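Local coordinates for YesW protein (Bacillus subtilis, PDB 2ZUX) that cleaves rhamnogalacturonan I, a pectin component of plant cell walls, by endo-acting eliminative scission, using a calcium-rich beta-propeller catalytic domain, at residues 121-126 / 155-160; 184-187 / 192-195; 433-436 / 442-445. All blocks are in the same frame, centred on the assembly; numbering follows the deposited sequence.

Contact 1: 121-126 / 155-160; sequences DVDGDG and AYKLDG. With CA (calcium ion), chain H.
A salt bridge between D123 and K157 joins two neighbouring hairpin connections at one end of an antiparallel propeller blade: the calcium loop between strands 109-120 and 129-136, and the type I turn of K157 to G160 that follows strand 152-156. Residues 121-126, DVDGDG, form a DxDxDG loop, which resembles the first half of an EF-hand loop and illustrates how a short run of alternating aspartates can wrap a metal. D121 OD1, D123 OD1 and D125 OD1 all bind the calcium, the D123 bond measuring 2.3 Å; the carbonyl oxygen of Q127 and the carboxylate of E129 join them, and water 1 lies 2.4 Å from the calcium. D123 is the residue that reaches beyond the site. With CG set between the backbone N and the carbonyl carbon (chi1 55°), its carboxylate turns one oxygen to the metal and the other outward. K157 approaches from the opposite direction, its chain bending only at the last torsion, and NZ meets D123 OD2 at a short 2.5 Å, on the syn side and 34° out of the carboxylate plane. One carboxylate thus bridges a calcium ion and an ammonium group, and the lysine is likely to offset some of the negative charge gathered by the loop. D121 ties down the loop backbone: its OD1 receives weak hydrogen bonds from G124 N and D125 N, whereas its OD2 takes a firmer one from G126 N. Both glycines adopt positive phi, and at G126 a beta carbon would collide with the carbonyl oxygen of D125. The second oxygen of D125 secures the bound solvent instead, water 1 donating a hydrogen bond to D125 OD2 at 2.6 Å.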
ATOM      1  N   ASP A 121      -4.666  -4.579 -12.109  1.00 10.88           N
ATOM      2  CA  ASP A 121      -4.817  -5.443 -13.262  1.00 10.77           C
ATOM      3  C   ASP A 121      -5.329  -4.564 -14.394  1.00 11.11           C
ATOM      4  O   ASP A 121      -6.518  -4.255 -14.455  1.00 11.16           O
ATOM      5  CB  ASP A 121      -5.790  -6.573 -12.944  1.00 10.92           C
ATOM      6  CG  ASP A 121      -5.998  -7.515 -14.104  1.00 11.40           C
ATOM      7  OD1 ASP A 121      -5.185  -7.513 -15.051  1.00 11.21           O
ATOM      8  OD2 ASP A 121      -6.983  -8.279 -14.047  1.00 12.53           O
ATOM      9  N   VAL A 122      -4.415  -4.121 -15.253  1.00 12.06           N
ATOM     10  CA  VAL A 122      -4.763  -3.127 -16.267  1.00 12.74           C
ATOM     11  C   VAL A 122      -5.462  -3.714 -17.493  1.00 13.27           C
ATOM     12  O   VAL A 122      -6.098  -2.974 -18.253  1.00 13.32           O
ATOM     13  CB  VAL A 122      -3.556  -2.274 -16.704  1.00 12.82           C
ATOM     14  CG1 VAL A 122      -2.886  -1.634 -15.482  1.00 12.99           C
ATOM     15  CG2 VAL A 122      -2.562  -3.097 -17.525  1.00 13.55           C
ATOM     16  N   ASP A 123      -5.345  -5.024 -17.684  1.00 13.63           N
ATOM     17  CA  ASP A 123      -5.930  -5.676 -18.860  1.00 14.53           C
ATOM     18  C   ASP A 123      -7.025  -6.684 -18.517  1.00 15.08           C
ATOM     19  O   ASP A 123      -7.652  -7.254 -19.414  1.00 15.92           O
ATOM     20  CB  ASP A 123      -4.853  -6.284 -19.781  1.00 14.65           C
ATOM     21  CG  ASP A 123      -3.924  -7.255 -19.073  1.00 15.89           C
ATOM     22  OD1 ASP A 123      -3.992  -7.418 -17.835  1.00 14.06           O
ATOM     23  OD2 ASP A 123      -3.081  -7.859 -19.769  1.00 20.02           O
ATOM     24  N   GLY A 124      -7.265  -6.895 -17.226  1.00 15.10           N
ATOM     25  CA  GLY A 124      -8.426  -7.659 -16.771  1.00 15.74           C
ATOM     26  C   GLY A 124      -8.312  -9.172 -16.822  1.00 15.91           C
ATOM     27  O   GLY A 124      -9.334  -9.866 -16.835  1.00 17.51           O
ATOM     28  N   ASP A 125      -7.088  -9.693 -16.825  1.00 15.19           N
ATOM     29  CA  ASP A 125      -6.892 -11.147 -16.883  1.00 14.78           C
ATOM     30  C   ASP A 125      -6.734 -11.791 -15.502  1.00 14.66           C
ATOM     31  O   ASP A 125      -6.536 -13.003 -15.389  1.00 15.06           O
ATOM     32  CB  ASP A 125      -5.703 -11.505 -17.778  1.00 14.99           C
ATOM     33  CG  ASP A 125      -4.370 -11.062 -17.199  1.00 15.00           C
ATOM     34  OD1 ASP A 125      -4.339 -10.186 -16.300  1.00 13.82           O
ATOM     35  OD2 ASP A 125      -3.331 -11.594 -17.638  1.00 16.59           O
ATOM     36  N   GLY A 126      -6.813 -10.980 -14.453  1.00 13.50           N
ATOM     37  CA  GLY A 126      -6.706 -11.506 -13.101  1.00 13.32           C
ATOM     38  C   GLY A 126      -5.295 -11.653 -12.553  1.00 12.60           C
ATOM     39  O   GLY A 126      -5.122 -12.209 -11.461  1.00 13.02           O
ATOM     40  N   ALA A 155       4.436   1.210 -16.261  1.00 10.56           N
ATOM     41  CA  ALA A 155       3.684  -0.022 -16.014  1.00 10.74           C
ATOM     42  C   ALA A 155       4.420  -1.201 -16.616  1.00 10.91           C
ATOM     43  O   ALA A 155       4.818  -1.148 -17.784  1.00 11.07           O
ATOM     44  CB  ALA A 155       2.293   0.066 -16.594  1.00 11.59           C
ATOM     45  N   TYR A 156       4.575  -2.259 -15.821  1.00 10.49           N
ATOM     46  CA  TYR A 156       5.181  -3.516 -16.281  1.00 11.02           C
ATOM     47  C   TYR A 156       4.258  -4.696 -16.044  1.00 11.51           C
ATOM     48  O   TYR A 156       3.632  -4.814 -14.985  1.00 11.44           O
ATOM     49  CB  TYR A 156       6.495  -3.798 -15.542  1.00 11.54           C
ATOM     50  CG  TYR A 156       7.574  -2.806 -15.849  1.00 11.14           C
ATOM     51  CD1 TYR A 156       8.448  -3.016 -16.914  1.00 11.66           C
ATOM     52  CD2 TYR A 156       7.724  -1.648 -15.082  1.00 11.58           C
ATOM     53  CE1 TYR A 156       9.433  -2.093 -17.219  1.00 11.86           C
ATOM     54  CE2 TYR A 156       8.701  -0.724 -15.380  1.00 11.67           C
ATOM     55  CZ  TYR A 156       9.558  -0.957 -16.444  1.00 12.07           C
ATOM     56  OH  TYR A 156      10.532  -0.031 -16.743  1.00 11.94           O
ATOM     57  N   LYS A 157       4.185  -5.584 -17.030  1.00 12.05           N
ATOM     58  CA  LYS A 157       3.651  -6.914 -16.795  1.00 12.33           C
ATOM     59  C   LYS A 157       4.710  -7.725 -16.067  1.00 12.77           C
ATOM     60  O   LYS A 157       5.899  -7.407 -16.137  1.00 12.70           O
ATOM     61  CB  LYS A 157       3.284  -7.590 -18.114  1.00 12.87           C
ATOM     62  CG  LYS A 157       2.080  -6.972 -18.777  1.00 14.34           C
ATOM     63  CD  LYS A 157       1.700  -7.719 -20.047  1.00 18.50           C
ATOM     64  CE  LYS A 157       0.233  -7.520 -20.358  1.00 21.47           C
ATOM     65  NZ  LYS A 157      -0.634  -8.189 -19.339  1.00 24.98           N
ATOM     66  N   LEU A 158       4.290  -8.780 -15.375  1.00 13.49           N
ATOM     67  CA  LEU A 158       5.242  -9.608 -14.635  1.00 14.60           C
ATOM     68  C   LEU A 158       6.251 -10.300 -15.559  1.00 15.33           C
ATOM     69  O   LEU A 158       7.351 -10.644 -15.128  1.00 15.75           O
ATOM     70  CB  LEU A 158       4.521 -10.620 -13.736  1.00 14.47           C
ATOM     71  CG  LEU A 158       3.537 -10.028 -12.719  1.00 14.89           C
ATOM     72  CD1 LEU A 158       3.089 -11.130 -11.760  1.00 15.87           C
ATOM     73  CD2 LEU A 158       4.122  -8.836 -11.947  1.00 15.16           C
ATOM     74  N   ASP A 159       5.908 -10.437 -16.841  1.00 16.39           N
ATOM     75  CA  ASP A 159       6.834 -11.048 -17.802  1.00 17.49           C
ATOM     76  C   ASP A 159       7.914 -10.074 -18.290  1.00 17.76           C
ATOM     77  O   ASP A 159       8.772 -10.437 -19.101  1.00 18.85           O
ATOM     78  CB  ASP A 159       6.079 -11.710 -18.966  1.00 18.07           C
ATOM     79  CG  ASP A 159       5.471 -10.711 -19.944  1.00 19.12           C
ATOM     80  OD1 ASP A 159       5.591  -9.485 -19.750  1.00 18.23           O
ATOM     81  OD2 ASP A 159       4.870 -11.166 -20.940  1.00 21.99           O
ATOM     82  N   GLY A 160       7.875  -8.843 -17.785  1.00 17.37           N
ATOM     83  CA  GLY A 160       8.864  -7.832 -18.136  1.00 17.19           C
ATOM     84  C   GLY A 160       8.440  -6.864 -19.224  1.00 16.77           C
ATOM     85  O   GLY A 160       9.168  -5.920 -19.514  1.00 17.57           O
TER
HETATM   86 CA    CA H 634      -3.069  -8.252 -15.889  1.00 11.75          CA
HETATM   87  O   HOH W   1      -1.609  -9.918 -16.770  1.00 18.77           O

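Contact 2: 184-187 / 192-195. With CA (calcium ion), chain G.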
ATOM      1  N   TYR A 184      -6.309   1.698  -9.481  1.00  9.66           N
ATOM      2  CA  TYR A 184      -7.546   1.043  -9.080  1.00  9.64           C
ATOM      3  C   TYR A 184      -8.510   1.031 -10.238  1.00  9.81           C
ATOM      4  O   TYR A 184      -8.465   1.906 -11.099  1.00 10.00           O
ATOM      5  CB  TYR A 184      -8.193   1.784  -7.891  1.00  9.88           C
ATOM      6  CG  TYR A 184      -8.890   0.834  -6.943  1.00  9.64           C
ATOM      7  CD1 TYR A 184      -8.170   0.156  -5.965  1.00  9.46           C
ATOM      8  CD2 TYR A 184     -10.266   0.596  -7.033  1.00 10.56           C
ATOM      9  CE1 TYR A 184      -8.790  -0.729  -5.104  1.00 10.10           C
ATOM     10  CE2 TYR A 184     -10.895  -0.305  -6.174  1.00 10.12           C
ATOM     11  CZ  TYR A 184     -10.148  -0.956  -5.207  1.00  9.99           C
ATOM     12  OH  TYR A 184     -10.729  -1.861  -4.341  1.00 11.03           O
ATOM     13  N   ASP A 185      -9.390   0.032 -10.244  1.00  9.86           N
ATOM     14  CA  ASP A 185     -10.504   0.018 -11.186  1.00 10.71           C
ATOM     15  C   ASP A 185     -11.601   0.928 -10.635  1.00 10.84           C
ATOM     16  O   ASP A 185     -12.521   0.468  -9.956  1.00 11.39           O
ATOM     17  CB  ASP A 185     -11.015  -1.405 -11.402  1.00 10.56           C
ATOM     18  CG  ASP A 185     -12.156  -1.479 -12.390  1.00 10.91           C
ATOM     19  OD1 ASP A 185     -12.386  -0.500 -13.133  1.00 10.81           O
ATOM     20  OD2 ASP A 185     -12.826  -2.539 -12.398  1.00 11.43           O
ATOM     21  N   LEU A 186     -11.488   2.223 -10.922  1.00 11.40           N
ATOM     22  CA  LEU A 186     -12.411   3.223 -10.398  1.00 12.04           C
ATOM     23  C   LEU A 186     -13.806   3.125 -10.992  1.00 12.60           C
ATOM     24  O   LEU A 186     -14.783   3.399 -10.296  1.00 12.11           O
ATOM     25  CB  LEU A 186     -11.868   4.636 -10.631  1.00 12.66           C
ATOM     26  CG  LEU A 186     -10.720   5.077  -9.719  1.00 13.95           C
ATOM     27  CD1 LEU A 186     -10.048   6.323 -10.287  1.00 15.41           C
ATOM     28  CD2 LEU A 186     -11.198   5.321  -8.300  1.00 15.52           C
ATOM     29  N   ASP A 187     -13.902   2.762 -12.270  1.00 13.24           N
ATOM     30  CA  ASP A 187     -15.209   2.768 -12.954  1.00 14.23           C
ATOM     31  C   ASP A 187     -15.909   1.404 -13.002  1.00 14.68           C
ATOM     32  O   ASP A 187     -17.083   1.329 -13.387  1.00 15.15           O
ATOM     33  CB  ASP A 187     -15.129   3.424 -14.343  1.00 14.50           C
ATOM     34  CG  ASP A 187     -14.221   2.683 -15.303  1.00 15.46           C
ATOM     35  OD1 ASP A 187     -13.646   1.640 -14.933  1.00 13.85           O
ATOM     36  OD2 ASP A 187     -14.080   3.159 -16.450  1.00 17.68           O
ATOM     37  N   ALA A 192      -7.853  -1.730 -14.231  1.00 11.54           N
ATOM     38  CA  ALA A 192      -7.345  -0.627 -13.416  1.00 11.58           C
ATOM     39  C   ALA A 192      -6.978   0.588 -14.247  1.00 11.45           C
ATOM     40  O   ALA A 192      -6.497   0.466 -15.382  1.00 11.88           O
ATOM     41  CB  ALA A 192      -6.143  -1.075 -12.621  1.00 12.18           C
ATOM     42  N   GLU A 193      -7.236   1.761 -13.674  1.00 11.35           N
ATOM     43  CA  GLU A 193      -6.654   2.998 -14.178  1.00 11.40           C
ATOM     44  C   GLU A 193      -5.681   3.571 -13.151  1.00 10.99           C
ATOM     45  O   GLU A 193      -5.530   3.035 -12.041  1.00 10.81           O
ATOM     46  CB  GLU A 193      -7.715   4.027 -14.600  1.00 12.89           C
ATOM     47  CG  GLU A 193      -9.045   3.965 -13.882  1.00 13.22           C
ATOM     48  CD  GLU A 193      -9.972   2.850 -14.370  1.00 12.53           C
ATOM     49  OE1 GLU A 193     -10.904   2.536 -13.614  1.00 12.95           O
ATOM     50  OE2 GLU A 193      -9.780   2.275 -15.476  1.00 13.16           O
ATOM     51  N   VAL A 194      -4.991   4.634 -13.545  1.00 10.60           N
ATOM     52  CA  VAL A 194      -3.985   5.265 -12.697  1.00 10.85           C
ATOM     53  C   VAL A 194      -4.322   6.746 -12.583  1.00 10.96           C
ATOM     54  O   VAL A 194      -4.478   7.421 -13.600  1.00 11.30           O
ATOM     55  CB  VAL A 194      -2.551   5.072 -13.274  1.00 10.90           C
ATOM     56  CG1 VAL A 194      -1.512   5.684 -12.345  1.00 11.68           C
ATOM     57  CG2 VAL A 194      -2.238   3.592 -13.522  1.00 11.79           C
ATOM     58  N   ALA A 195      -4.450   7.245 -11.356  1.00 10.53           N
ATOM     59  CA  ALA A 195      -4.823   8.641 -11.143  1.00 10.30           C
ATOM     60  C   ALA A 195      -3.796   9.337 -10.279  1.00 10.07           C
ATOM     61  O   ALA A 195      -3.322   8.771  -9.289  1.00 10.21           O
ATOM     62  CB  ALA A 195      -6.193   8.743 -10.492  1.00 10.75           C
TER
HETATM   63 CA    CA G 633     -11.581   0.648 -15.124  1.00 11.95          CA
HETATM   64  O   HOH W   2     -11.209   0.963 -17.525  1.00 23.66           O
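E193 swings its carboxylate back across the loop that begins at Y184, so that both of its oxygens grip a calcium ion also held by D185 and D187. This is again a DxDxDG-type site, here built on the hairpin between strands 182-184 and 193-198 of a four-stranded propeller blade. Y184 and E193 form an antiparallel hydrogen-bonded pair, E193 N bonding Y184 O at 2.9 Å and Y184 N bonding E193 O at 3.0 Å. Beyond that pair, a side-chain oxygen of E193 takes over as acceptor for backbone amides of the loop. The carboxylate of E193 stands steeply against those it meets, its plane turned 72° from that of D185 and 77° from that of D187. Such a crossed packing lets three acids crowd round one ion, the calcium probably offsetting the repulsion between their closely set oxygens: D185 OD1 binds calcium at 2.4 Å, and E193 OE1 and OE2 both bind it at 2.5 Å. Beyond the two segments, D189 OD1 and the carbonyl oxygen of K191 complete the protein ligands, while D185 OD2 takes a hydrogen bond from G190 N. An unusual first torsion in E193 (chi1 28°), followed by a bend at chi2, folds the chain over Y184 O, with CG 3.5 Å from that oxygen. OE1 then doubles as a backbone acceptor: L186 N reaches it through a weak bond, and D187 N meets E193 OE1 almost head-on along the C-O bond, at 3.3 Å.

Contact 3: 433-436 / 442-445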
ATOM      1  N   ASN A 433       9.035   4.006  20.572  1.00 13.29           N
ATOM      2  CA  ASN A 433       9.870   4.677  21.582  1.00 14.33           C
ATOM      3  C   ASN A 433      10.551   3.685  22.531  1.00 15.08           C
ATOM      4  O   ASN A 433      10.723   3.972  23.714  1.00 15.28           O
ATOM      5  CB  ASN A 433       9.052   5.732  22.354  1.00 14.85           C
ATOM      6  CG  ASN A 433       9.931   6.776  23.043  1.00 16.57           C
ATOM      7  OD1 ASN A 433      10.966   7.177  22.520  1.00 19.08           O
ATOM      8  ND2 ASN A 433       9.504   7.222  24.213  1.00 18.90           N
ATOM      9  N   GLY A 434      10.929   2.521  22.000  1.00 15.52           N
ATOM     10  CA  GLY A 434      11.739   1.565  22.749  1.00 16.01           C
ATOM     11  C   GLY A 434      10.998   0.626  23.687  1.00 15.75           C
ATOM     12  O   GLY A 434      11.631  -0.129  24.426  1.00 16.56           O
ATOM     13  N   SER A 435       9.664   0.664  23.660  1.00 14.89           N
ATOM     14  CA  SER A 435       8.846  -0.253  24.461  1.00 14.30           C
ATOM     15  C   SER A 435       7.817  -1.001  23.619  1.00 13.20           C
ATOM     16  O   SER A 435       7.277  -0.457  22.650  1.00 12.15           O
ATOM     17  CB  SER A 435       8.135   0.493  25.585  1.00 14.78           C
ATOM     18  OG  SER A 435       9.054   0.880  26.592  1.00 16.26           O
ATOM     19  N   LEU A 436       7.561  -2.241  24.027  1.00 12.09           N
ATOM     20  CA  LEU A 436       6.582  -3.130  23.418  1.00 11.95           C
ATOM     21  C   LEU A 436       5.379  -3.247  24.350  1.00 11.84           C
ATOM     22  O   LEU A 436       5.551  -3.410  25.561  1.00 11.60           O
ATOM     23  CB  LEU A 436       7.204  -4.514  23.209  1.00 11.91           C
ATOM     24  CG  LEU A 436       6.298  -5.612  22.647  1.00 11.60           C
ATOM     25  CD1 LEU A 436       5.836  -5.255  21.234  1.00 11.36           C
ATOM     26  CD2 LEU A 436       7.029  -6.944  22.672  1.00 12.90           C
ATOM     27  N   VAL A 442      -0.344  -2.832  28.152  1.00 12.86           N
ATOM     28  CA  VAL A 442       0.542  -3.426  29.153  1.00 12.95           C
ATOM     29  C   VAL A 442       1.935  -3.626  28.558  1.00 13.17           C
ATOM     30  O   VAL A 442       2.080  -4.298  27.538  1.00 12.57           O
ATOM     31  CB  VAL A 442      -0.037  -4.770  29.673  1.00 13.04           C
ATOM     32  CG1 VAL A 442       0.943  -5.466  30.609  1.00 13.75           C
ATOM     33  CG2 VAL A 442      -1.366  -4.535  30.362  1.00 13.38           C
ATOM     34  N   LYS A 443       2.957  -3.034  29.180  1.00 13.20           N
ATOM     35  CA  LYS A 443       4.316  -3.166  28.674  1.00 13.90           C
ATOM     36  C   LYS A 443       4.784  -4.610  28.813  1.00 14.14           C
ATOM     37  O   LYS A 443       4.626  -5.224  29.874  1.00 14.29           O
ATOM     38  CB  LYS A 443       5.271  -2.203  29.379  1.00 14.11           C
ATOM     39  CG  LYS A 443       6.698  -2.281  28.841  1.00 15.78           C
ATOM     40  CD  LYS A 443       7.564  -1.132  29.339  1.00 18.19           C
ATOM     41  CE  LYS A 443       9.041  -1.518  29.346  1.00 21.08           C
ATOM     42  NZ  LYS A 443       9.645  -1.546  27.995  1.00 22.76           N
ATOM     43  N   ILE A 444       5.334  -5.148  27.731  1.00 14.10           N
ATOM     44  CA  ILE A 444       5.801  -6.526  27.677  1.00 14.87           C
ATOM     45  C   ILE A 444       7.325  -6.547  27.713  1.00 15.80           C
ATOM     46  O   ILE A 444       7.982  -6.040  26.797  1.00 16.26           O
ATOM     47  CB  ILE A 444       5.326  -7.231  26.385  1.00 14.24           C
ATOM     48  CG1 ILE A 444       3.797  -7.193  26.272  1.00 13.93           C
ATOM     49  CG2 ILE A 444       5.878  -8.670  26.317  1.00 14.64           C
ATOM     50  CD1 ILE A 444       3.276  -7.567  24.888  1.00 14.00           C
ATOM     51  N   GLY A 445       7.885  -7.119  28.778  1.00 17.11           N
ATOM     52  CA  GLY A 445       9.340  -7.214  28.928  1.00 18.35           C
ATOM     53  C   GLY A 445      10.024  -5.862  28.874  1.00 19.03           C
ATOM     54  O   GLY A 445       9.457  -4.853  29.298  1.00 19.10           O
TER
HETATM   55  O   HOH W   3      12.031  -0.874  27.102  1.00 33.83           O
HETATM   56  O   HOH W   4       9.207  -3.508  26.083  1.00 14.34           O
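L436 and I444 supply the close, buried half of this contact, and S435 and K443 its wet half. On the buried side I444 N bonds L436 O at 2.8 Å, a nearly straight bond at 174°, and K443 CA adds a C-H contact to the same oxygen. The two aliphatic side chains cross at a slant beside it: L436, with CG anti to the backbone N (chi1 177°), lays CD2 at 4.1 Å from I444 CB. E429 of the adjacent strand 429-432 touches both residues, while I444 also packs on Y425; E429 and Y425 belong to a calcium site. In this propeller blade three sequential strands make the sheet, and 442-445 comes back beside its edge strand 435-437, where several other blades carry a fourth strand. Toward solvent, one direct hydrogen bond shares the work with water: K443 stretches along the edge and bends at chi4, and NZ donates to S435 OG at 2.9 Å. An alanine in place of S435 would remove that hydroxyl and would probably leave the ammonium group without its direct protein partner in this contact, freer to turn. Two waters flank the lysine end. Water 3 accepts from K443 NZ at 2.6 Å and donates to G434 O, while water 4 accepts from both K443 NZ and L436 N, the latter at 2.9 Å.

In the fold
Contacts 1 and 2 show how one calcium-loop design recurs in successive propeller blades and links them. Their centres lie 14 Å apart and the two calcium ions about 12 Å apart, yet the loops touch: D121 O of contact 1 and A192 N of contact 2 are 2.9 Å apart, a probable hydrogen bond, and V122 CG1 packs on A192 O. The strands flanking the loop of contact 1 carry N115 and D135, which bind substrate, so that blade serves a metal site at its hairpin and sugar recognition along its strands. Contact 3 lies on the other side of the chain's centre, 43 Å from contact 1 and 41 Å from contact 2, centre to centre.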